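Local coordinates for protein beta-galactosidase (Bacillus circulans, PDB 4MAD) that probably hydrolyses terminal non-reducing beta-D-galactose residues from beta-D-galactosides, as a family 35 glycoside hydrolase, at residues A[220-225]-A[244-249]; A[248-253]-A[282-287]; A[99-104]-A[160-165]. All coordinates share one frame; numbering follows the deposited sequence.

Contact 1 of 3, residues A[220-225]-A[244-249]; sequences TVNFGS and MCMEFW
The carbonyl oxygen of V221 is gripped twice by the 244-249 strand: M246 N donates a hydrogen bond to V221 O at 2.9 Å, and C245 CA makes a CA-H...O contact with the same oxygen. Further along, F223 N gives a hydrogen bond of 3.0 Å to E247 O, while F223 O receives W249 N. The side chain of N222 takes a place in this ladder as well, since its OD1 accepts a weak, bent bond from E247 N. Beyond that bond the N222 amide lies stacked on the E247 carboxylate, their planes only 13° apart, with N222 ND2 3.5 Å from E247 CD. The main partners of both groups lie beyond the two segments: N222 ND2 bonds to E171, the predicted proton donor, and E247 OE2 forms a salt bridge with R104. Strands 218-223 and 244-249 are parallel neighbours in a (beta/alpha)8 barrel, linked through helix 227-237, and E247, the predicted nucleophile, sits near the C-terminal end of its strand, as in clan GH-A enzymes. The other carboxylate oxygen, E247 OE1, takes W249 NE1 through its anti lone pair at 2.9 Å; E247 OE1 lies nearly in the indole plane (5° out of it), which helps to fix the carboxylate's rotation. The indole itself lays one face against the backbone of N222 and F223, and its CZ2 touches N222 CB. V221, C245, F223 and F248 point to the face of the sheet that helix 227-237 and helix 265-276 cover. There C245 SG, anti to its backbone N (chi1 177°), sits over the centre of the F223 ring, 3.9 Å from the centroid, a sulfur-aromatic contact.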
loop_
_atom_site.group_PDB
_atom_site.type_symbol
_atom_site.label_atom_id
_atom_site.label_comp_id
_atom_site.label_asym_id
_atom_site.label_seq_id
_atom_site.Cartn_x
_atom_site.Cartn_y
_atom_site.Cartn_z
ATOM N N THR A 220 14.484 14.455 -12.018
ATOM C CA THR A 220 13.172 15.070 -12.027
ATOM C C THR A 220 12.857 15.459 -10.594
ATOM O O THR A 220 13.496 14.984 -9.742
ATOM C CB THR A 220 12.117 14.113 -12.529
ATOM O OG1 THR A 220 12.088 12.935 -11.754
ATOM C CG2 THR A 220 12.371 13.755 -13.980
ATOM N N VAL A 221 11.941 16.295 -10.272
ATOM C CA VAL A 221 11.465 16.579 -8.935
ATOM C C VAL A 221 9.975 16.318 -8.735
ATOM O O VAL A 221 9.231 16.298 -9.693
ATOM C CB VAL A 221 11.756 18.042 -8.552
ATOM C CG1 VAL A 221 13.255 18.291 -8.500
ATOM C CG2 VAL A 221 11.085 18.992 -9.532
ATOM N N ASN A 222 9.703 16.196 -7.427
ATOM C CA ASN A 222 8.395 15.893 -6.964
ATOM C C ASN A 222 7.864 16.980 -6.057
ATOM O O ASN A 222 8.548 17.426 -5.216
ATOM C CB ASN A 222 8.466 14.586 -6.191
ATOM C CG ASN A 222 8.963 13.452 -7.024
ATOM O OD1 ASN A 222 8.850 13.476 -8.208
ATOM N ND2 ASN A 222 9.433 12.415 -6.373
ATOM N N PHE A 223 6.630 17.381 -6.244
ATOM C CA PHE A 223 6.094 18.423 -5.451
ATOM C C PHE A 223 4.579 18.593 -5.554
ATOM O O PHE A 223 3.956 18.087 -6.410
ATOM C CB PHE A 223 6.799 19.728 -5.742
ATOM C CG PHE A 223 6.658 20.209 -7.161
ATOM C CD1 PHE A 223 5.518 20.822 -7.584
ATOM C CD2 PHE A 223 7.685 20.106 -8.056
ATOM C CE1 PHE A 223 5.414 21.280 -8.855
ATOM C CE2 PHE A 223 7.566 20.546 -9.342
ATOM C CZ PHE A 223 6.458 21.141 -9.736
ATOM N N GLY A 224 4.040 19.310 -4.596
ATOM C CA GLY A 224 2.649 19.615 -4.603
ATOM C C GLY A 224 2.267 21.039 -4.977
ATOM O O GLY A 224 1.165 21.309 -5.384
ATOM N N SER A 225 3.201 21.948 -4.811
ATOM C CA SER A 225 2.987 23.334 -5.145
ATOM C C SER A 225 4.293 24.087 -5.450
ATOM O O SER A 225 5.356 23.551 -5.244
ATOM C CB SER A 225 2.181 24.025 -4.067
ATOM O OG SER A 225 2.986 24.319 -2.985
ATOM N N MET A 244 10.828 18.127 -15.552
ATOM C CA MET A 244 9.707 17.247 -15.300
ATOM C C MET A 244 9.339 17.106 -13.815
ATOM O O MET A 244 10.158 16.867 -13.026
ATOM C CB MET A 244 9.929 15.866 -15.869
ATOM C CG MET A 244 8.698 15.050 -15.794
ATOM S SD MET A 244 8.805 13.673 -16.874
ATOM C CE MET A 244 7.218 13.040 -16.789
ATOM N N CYS A 245 8.070 17.221 -13.498
ATOM C CA CYS A 245 7.572 16.911 -12.183
ATOM C C CYS A 245 7.131 15.471 -12.199
ATOM O O CYS A 245 6.141 15.164 -12.721
ATOM C CB CYS A 245 6.380 17.777 -11.872
ATOM S SG CYS A 245 5.630 17.411 -10.294
ATOM N N MET A 246 7.944 14.587 -11.684
ATOM C CA MET A 246 7.629 13.178 -11.690
ATOM C C MET A 246 6.490 12.688 -10.778
ATOM O O MET A 246 5.905 11.707 -11.056
ATOM C CB MET A 246 8.896 12.374 -11.542
ATOM C CG MET A 246 8.710 10.977 -11.685
ATOM S SD MET A 246 8.163 10.333 -13.248
ATOM C CE MET A 246 9.148 11.204 -14.368
ATOM N N GLU A 247 6.237 13.413 -9.700
ATOM C CA GLU A 247 5.054 13.274 -8.898
ATOM C C GLU A 247 4.481 14.670 -8.586
ATOM O O GLU A 247 5.019 15.391 -7.843
ATOM C CB GLU A 247 5.333 12.514 -7.595
ATOM C CG GLU A 247 6.065 11.206 -7.761
ATOM C CD GLU A 247 6.437 10.550 -6.435
ATOM O OE1 GLU A 247 6.037 11.073 -5.391
ATOM O OE2 GLU A 247 7.174 9.571 -6.484
ATOM N N PHE A 248 3.391 15.018 -9.222
ATOM C CA PHE A 248 2.638 16.212 -8.886
ATOM C C PHE A 248 1.535 15.722 -7.957
ATOM O O PHE A 248 0.585 15.121 -8.387
ATOM C CB PHE A 248 2.087 16.869 -10.152
ATOM C CG PHE A 248 1.068 17.965 -9.921
ATOM C CD1 PHE A 248 1.149 18.836 -8.875
ATOM C CD2 PHE A 248 0.027 18.146 -10.801
ATOM C CE1 PHE A 248 0.192 19.821 -8.744
ATOM C CE2 PHE A 248 -0.882 19.090 -10.612
ATOM C CZ PHE A 248 -0.780 19.934 -9.598
ATOM N N TRP A 249 1.700 16.022 -6.680
ATOM C CA TRP A 249 0.811 15.546 -5.656
ATOM C C TRP A 249 -0.421 16.453 -5.674
ATOM O O TRP A 249 -0.521 17.379 -4.934
ATOM C CB TRP A 249 1.479 15.557 -4.254
ATOM C CG TRP A 249 2.746 14.812 -4.206
ATOM C CD1 TRP A 249 2.968 13.640 -4.749
ATOM C CD2 TRP A 249 3.956 15.196 -3.561
ATOM N NE1 TRP A 249 4.239 13.241 -4.523
ATOM C CE2 TRP A 249 4.877 14.203 -3.801
ATOM C CE3 TRP A 249 4.347 16.299 -2.831
ATOM C CZ2 TRP A 249 6.160 14.265 -3.332
ATOM C CZ3 TRP A 249 5.618 16.360 -2.385
ATOM C CH2 TRP A 249 6.500 15.353 -2.623
#

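Contact 2 of 3, residues A[248-253]-A[282-287]; sequences FWHGWF and VNFYMA
F248 meets the 282-287 segment from its first side-chain carbon onward: F248 CB rests 3.7 Å from V282 CG2. With CG anti to the backbone N (chi1 169°), the side chain runs beside that of F284 and points the same way. CD2 stands over the centre of the F284 face, and F248 CE2 approaches F284 CZ at 3.8 Å. The pair is a T-shaped, edge-to-face contact with F248 supplying the edge, the ring planes turned 74° from one another. H250 CB lies over one face of the F248 ring, toward its rim, and the H250 ring joins F248 and F284 in an aromatic cluster. Beneath the rings, two backbone hydrogen bonds, F248 N to N283 O and Y285 N to F248 O, both 3.0 Å, pair the seventh and eighth strands of the (beta/alpha)8 barrel in parallel. Helix 265-276 makes the crossover between them and packs on the cluster through V268, T271 and L272. On the opposite face of the sheet, W249 turns the edge of its five-membered ring toward the face of Y285 in an offset, perpendicular pair, and W249 CD1 comes 4.0 Å from Y285 CB. Y285 OH is bonded in turn to Y313.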
loop_
_atom_site.group_PDB
_atom_site.type_symbol
_atom_site.label_atom_id
_atom_site.label_comp_id
_atom_site.label_asym_id
_atom_site.label_seq_id
_atom_site.Cartn_x
_atom_site.Cartn_y
_atom_site.Cartn_z
ATOM N N PHE A 248 3.391 15.018 -9.222
ATOM C CA PHE A 248 2.638 16.212 -8.886
ATOM C C PHE A 248 1.535 15.722 -7.957
ATOM O O PHE A 248 0.585 15.121 -8.387
ATOM C CB PHE A 248 2.087 16.869 -10.152
ATOM C CG PHE A 248 1.068 17.965 -9.921
ATOM C CD1 PHE A 248 1.149 18.836 -8.875
ATOM C CD2 PHE A 248 0.027 18.146 -10.801
ATOM C CE1 PHE A 248 0.192 19.821 -8.744
ATOM C CE2 PHE A 248 -0.882 19.090 -10.612
ATOM C CZ PHE A 248 -0.780 19.934 -9.598
ATOM N N TRP A 249 1.700 16.022 -6.680
ATOM C CA TRP A 249 0.811 15.546 -5.656
ATOM C C TRP A 249 -0.421 16.453 -5.674
ATOM O O TRP A 249 -0.521 17.379 -4.934
ATOM C CB TRP A 249 1.479 15.557 -4.254
ATOM C CG TRP A 249 2.746 14.812 -4.206
ATOM C CD1 TRP A 249 2.968 13.640 -4.749
ATOM C CD2 TRP A 249 3.956 15.196 -3.561
ATOM N NE1 TRP A 249 4.239 13.241 -4.523
ATOM C CE2 TRP A 249 4.877 14.203 -3.801
ATOM C CE3 TRP A 249 4.347 16.299 -2.831
ATOM C CZ2 TRP A 249 6.160 14.265 -3.332
ATOM C CZ3 TRP A 249 5.618 16.360 -2.385
ATOM C CH2 TRP A 249 6.500 15.353 -2.623
ATOM N N HIS A 250 -1.335 16.164 -6.561
ATOM C CA HIS A 250 -2.500 17.020 -6.737
ATOM C C HIS A 250 -3.605 16.686 -5.759
ATOM O O HIS A 250 -4.597 17.323 -5.690
ATOM C CB HIS A 250 -3.036 16.939 -8.156
ATOM C CG HIS A 250 -3.756 15.682 -8.440
ATOM N ND1 HIS A 250 -3.117 14.482 -8.614
ATOM C CD2 HIS A 250 -5.067 15.420 -8.524
ATOM C CE1 HIS A 250 -4.004 13.540 -8.821
ATOM N NE2 HIS A 250 -5.192 14.079 -8.775
ATOM N N GLY A 251 -3.366 15.642 -5.011
ATOM C CA GLY A 251 -4.234 15.148 -3.996
ATOM C C GLY A 251 -3.356 14.759 -2.818
ATOM O O GLY A 251 -2.301 15.259 -2.718
ATOM N N TRP A 252 -3.845 13.896 -1.938
ATOM C CA TRP A 252 -3.079 13.396 -0.812
ATOM C C TRP A 252 -3.770 12.164 -0.227
ATOM O O TRP A 252 -4.827 11.816 -0.635
ATOM C CB TRP A 252 -2.862 14.442 0.271
ATOM C CG TRP A 252 -1.650 14.270 1.110
ATOM C CD1 TRP A 252 -1.601 13.996 2.412
ATOM C CD2 TRP A 252 -0.300 14.422 0.687
ATOM N NE1 TRP A 252 -0.309 13.939 2.845
ATOM C CE2 TRP A 252 0.512 14.227 1.803
ATOM C CE3 TRP A 252 0.297 14.705 -0.528
ATOM C CZ2 TRP A 252 1.876 14.292 1.727
ATOM C CZ3 TRP A 252 1.616 14.779 -0.595
ATOM C CH2 TRP A 252 2.409 14.588 0.515
ATOM N N PHE A 253 -3.119 11.534 0.711
ATOM C CA PHE A 253 -3.606 10.310 1.317
ATOM C C PHE A 253 -3.917 10.487 2.793
ATOM O O PHE A 253 -3.542 11.448 3.368
ATOM C CB PHE A 253 -2.605 9.190 1.221
ATOM C CG PHE A 253 -1.352 9.494 1.875
ATOM C CD1 PHE A 253 -1.049 9.013 3.104
ATOM C CD2 PHE A 253 -0.473 10.307 1.265
ATOM C CE1 PHE A 253 0.108 9.346 3.678
ATOM C CE2 PHE A 253 0.646 10.647 1.844
ATOM C CZ PHE A 253 0.939 10.160 3.059
ATOM N N VAL A 282 4.777 16.492 -16.779
ATOM C CA VAL A 282 4.186 16.202 -15.501
ATOM C C VAL A 282 3.656 14.788 -15.387
ATOM O O VAL A 282 3.168 14.241 -16.311
ATOM C CB VAL A 282 3.086 17.209 -15.203
ATOM C CG1 VAL A 282 2.019 17.115 -16.222
ATOM C CG2 VAL A 282 2.510 16.999 -13.798
ATOM N N ASN A 283 3.800 14.211 -14.221
ATOM C CA ASN A 283 3.156 12.961 -13.863
ATOM C C ASN A 283 2.227 13.178 -12.683
ATOM O O ASN A 283 2.663 13.491 -11.653
ATOM C CB ASN A 283 4.190 11.908 -13.522
ATOM C CG ASN A 283 3.593 10.562 -13.232
ATOM O OD1 ASN A 283 2.675 10.119 -13.896
ATOM N ND2 ASN A 283 4.147 9.896 -12.228
ATOM N N PHE A 284 0.941 13.020 -12.894
ATOM C CA PHE A 284 -0.016 13.249 -11.865
ATOM C C PHE A 284 0.050 12.077 -10.841
ATOM O O PHE A 284 -0.092 10.960 -11.221
ATOM C CB PHE A 284 -1.419 13.364 -12.457
ATOM C CG PHE A 284 -1.819 14.740 -12.820
ATOM C CD1 PHE A 284 -2.775 15.365 -12.136
ATOM C CD2 PHE A 284 -1.242 15.388 -13.856
ATOM C CE1 PHE A 284 -3.117 16.634 -12.454
ATOM C CE2 PHE A 284 -1.613 16.635 -14.175
ATOM C CZ PHE A 284 -2.543 17.249 -13.477
ATOM N N TYR A 285 0.240 12.401 -9.567
ATOM C CA TYR A 285 0.194 11.441 -8.506
ATOM C C TYR A 285 -0.940 11.758 -7.515
ATOM O O TYR A 285 -0.843 12.706 -6.812
ATOM C CB TYR A 285 1.520 11.450 -7.787
ATOM C CG TYR A 285 1.728 10.221 -6.946
ATOM C CD1 TYR A 285 2.535 9.192 -7.360
ATOM C CD2 TYR A 285 1.045 10.061 -5.771
ATOM C CE1 TYR A 285 2.690 8.068 -6.593
ATOM C CE2 TYR A 285 1.174 8.937 -5.032
ATOM C CZ TYR A 285 2.008 7.949 -5.426
ATOM O OH TYR A 285 2.116 6.850 -4.657
ATOM N N MET A 286 -2.000 10.953 -7.458
ATOM C CA MET A 286 -2.270 9.815 -8.320
ATOM C C MET A 286 -3.346 10.183 -9.353
ATOM O O MET A 286 -4.224 10.918 -9.055
ATOM C CB MET A 286 -2.821 8.673 -7.508
ATOM C CG MET A 286 -1.915 8.066 -6.546
ATOM S SD MET A 286 -0.611 7.164 -7.199
ATOM C CE MET A 286 -1.486 5.885 -7.987
ATOM N N ALA A 287 -3.225 9.709 -10.573
ATOM C CA ALA A 287 -4.298 9.918 -11.508
ATOM C C ALA A 287 -5.499 9.070 -11.198
ATOM O O ALA A 287 -6.551 9.527 -11.128
ATOM C CB ALA A 287 -3.869 9.656 -12.915
#

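Contact 3 of 3, residues A[99-104]-A[160-165]; sequences LHVIVR and GGPIIA
Strands 100-104 and 163-167 are the third and fourth staves of the (beta/alpha)8 barrel, and at the N-terminal end of the fourth their pairing begins at P162. V101 N donates to P162 O at 2.9 Å. V101 O receives I164 N, and V103 N reaches A165 O in the straightest bond of the three. P162 O also accepts a hydrogen bond from a water that meets H100 ND1 at 2.7 Å in the imidazole plane, a bridge across the two segments. I164 CD1 rests 3.8 Å from H100 CB. On the face turned to helix 87-97, V101 CG2 lies alongside the P162 ring at CB. I163 CG1, anti to the carbonyl carbon (chi1 -61°), passes V101 CG1 and carries I163 CD1 to within 3.8 Å of V103 CG2. An alanine in place of I163 would probably leave V103 CG2 without its closest partner across the pairing and open a gap beneath I91 of that helix. V101 and I102 alternate between the faces; opposite them I164 is an extra residue between I163 and A165. I102 and A165 both meet F199 of strand 197-202, giving a helix-facing layer and an interior core, as in the TIM barrel.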
loop_
_atom_site.group_PDB
_atom_site.type_symbol
_atom_site.label_atom_id
_atom_site.label_comp_id
_atom_site.label_asym_id
_atom_site.label_seq_id
_atom_site.Cartn_x
_atom_site.Cartn_y
_atom_site.Cartn_z
ATOM N N LEU A 99 -1.165 4.267 -24.632
ATOM C CA LEU A 99 -0.359 5.081 -23.745
ATOM C C LEU A 99 1.093 4.629 -23.747
ATOM O O LEU A 99 1.368 3.485 -23.744
ATOM C CB LEU A 99 -0.872 5.028 -22.315
ATOM C CG LEU A 99 -2.283 5.518 -22.103
ATOM C CD1 LEU A 99 -2.935 4.942 -20.894
ATOM C CD2 LEU A 99 -2.253 6.943 -21.997
ATOM N N HIS A 100 1.994 5.577 -23.708
ATOM C CA HIS A 100 3.350 5.251 -23.351
ATOM C C HIS A 100 3.362 4.818 -21.898
ATOM O O HIS A 100 2.484 5.115 -21.168
ATOM C CB HIS A 100 4.275 6.425 -23.491
ATOM C CG HIS A 100 4.281 7.020 -24.836
ATOM N ND1 HIS A 100 4.560 6.287 -25.956
ATOM C CD2 HIS A 100 4.003 8.270 -25.256
ATOM C CE1 HIS A 100 4.462 7.060 -27.013
ATOM N NE2 HIS A 100 4.126 8.270 -26.619
ATOM N N VAL A 101 4.391 4.095 -21.537
ATOM C CA VAL A 101 4.552 3.633 -20.157
ATOM C C VAL A 101 5.898 3.997 -19.478
ATOM O O VAL A 101 6.913 3.813 -20.020
ATOM C CB VAL A 101 4.371 2.130 -20.086
ATOM C CG1 VAL A 101 4.629 1.618 -18.696
ATOM C CG2 VAL A 101 3.003 1.760 -20.524
ATOM N N ILE A 102 5.836 4.497 -18.257
ATOM C CA ILE A 102 7.000 4.714 -17.433
ATOM C C ILE A 102 6.885 3.709 -16.295
ATOM O O ILE A 102 5.854 3.564 -15.756
ATOM C CB ILE A 102 7.032 6.113 -16.861
ATOM C CG1 ILE A 102 7.258 7.147 -17.966
ATOM C CG2 ILE A 102 8.115 6.257 -15.870
ATOM C CD1 ILE A 102 7.148 8.544 -17.538
ATOM N N VAL A 103 7.959 3.003 -16.013
ATOM C CA VAL A 103 7.988 2.009 -14.963
ATOM C C VAL A 103 8.971 2.504 -13.908
ATOM O O VAL A 103 10.015 2.939 -14.235
ATOM C CB VAL A 103 8.455 0.684 -15.469
ATOM C CG1 VAL A 103 8.505 -0.297 -14.385
ATOM C CG2 VAL A 103 7.571 0.194 -16.470
ATOM N N ARG A 104 8.624 2.328 -12.710
ATOM C CA ARG A 104 9.390 2.853 -11.635
ATOM C C ARG A 104 9.724 1.673 -10.696
ATOM O O ARG A 104 8.966 1.333 -9.868
ATOM C CB ARG A 104 8.635 3.956 -10.891
ATOM C CG ARG A 104 8.367 5.197 -11.726
ATOM C CD ARG A 104 7.534 6.254 -11.019
ATOM N NE ARG A 104 8.218 6.799 -9.849
ATOM C CZ ARG A 104 7.668 7.649 -8.994
ATOM N NH1 ARG A 104 6.417 8.054 -9.169
ATOM N NH2 ARG A 104 8.366 8.095 -7.956
ATOM N N GLY A 160 10.206 -2.799 -29.096
ATOM C CA GLY A 160 8.920 -2.529 -29.677
ATOM C C GLY A 160 7.741 -2.345 -28.750
ATOM O O GLY A 160 6.656 -2.179 -29.206
ATOM N N GLY A 161 7.994 -2.392 -27.447
ATOM C CA GLY A 161 6.996 -2.261 -26.408
ATOM C C GLY A 161 6.814 -0.815 -25.994
ATOM O O GLY A 161 7.493 0.010 -26.488
ATOM N N PRO A 162 5.915 -0.560 -25.061
ATOM C CA PRO A 162 5.533 0.787 -24.681
ATOM C C PRO A 162 6.353 1.451 -23.597
ATOM O O PRO A 162 6.130 2.579 -23.304
ATOM C CB PRO A 162 4.130 0.574 -24.156
ATOM C CG PRO A 162 4.142 -0.703 -23.604
ATOM C CD PRO A 162 5.075 -1.532 -24.384
ATOM N N ILE A 163 7.271 0.724 -23.021
ATOM C CA ILE A 163 8.028 1.275 -21.917
ATOM C C ILE A 163 9.187 2.120 -22.389
ATOM O O ILE A 163 10.187 1.610 -22.806
ATOM C CB ILE A 163 8.663 0.176 -21.053
ATOM C CG1 ILE A 163 7.642 -0.742 -20.422
ATOM C CG2 ILE A 163 9.485 0.777 -20.018
ATOM C CD1 ILE A 163 8.220 -1.835 -19.674
ATOM N N ILE A 164 9.028 3.413 -22.276
ATOM C CA ILE A 164 10.024 4.387 -22.682
ATOM C C ILE A 164 11.031 4.920 -21.633
ATOM O O ILE A 164 12.052 5.423 -21.964
ATOM C CB ILE A 164 9.324 5.580 -23.365
ATOM C CG1 ILE A 164 8.376 6.227 -22.416
ATOM C CG2 ILE A 164 8.550 5.124 -24.511
ATOM C CD1 ILE A 164 7.866 7.454 -22.869
ATOM N N ALA A 165 10.690 4.808 -20.369
ATOM C CA ALA A 165 11.574 5.243 -19.323
ATOM C C ALA A 165 11.426 4.474 -18.021
ATOM O O ALA A 165 10.438 3.942 -17.723
ATOM C CB ALA A 165 11.428 6.650 -19.085
HETATM O O HOH W 1 5.613 3.847 -26.007
#

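How the contacts relate
From the N terminus, contact 3 comes first: it brings 160-165 back beside 99-104 and closes a loop that includes helix 135-152. It is complete before contact 1 opens. Contact 1 then closes the shorter excursion through helix 227-237, and contact 2 begins on the residues where contact 1 ends, F248 and W249, closing over helix 265-276. None nests within or crosses another; they follow in series around one closed sheet, joining its third to fourth, sixth to seventh and seventh to eighth strands. Across the barrel, R104 of contact 3 reaches the predicted nucleophile's carboxylate in contact 1, while N283 of contact 2 probably hydrogen-bonds to C245 O through its backbone N and to M246 O through ND2.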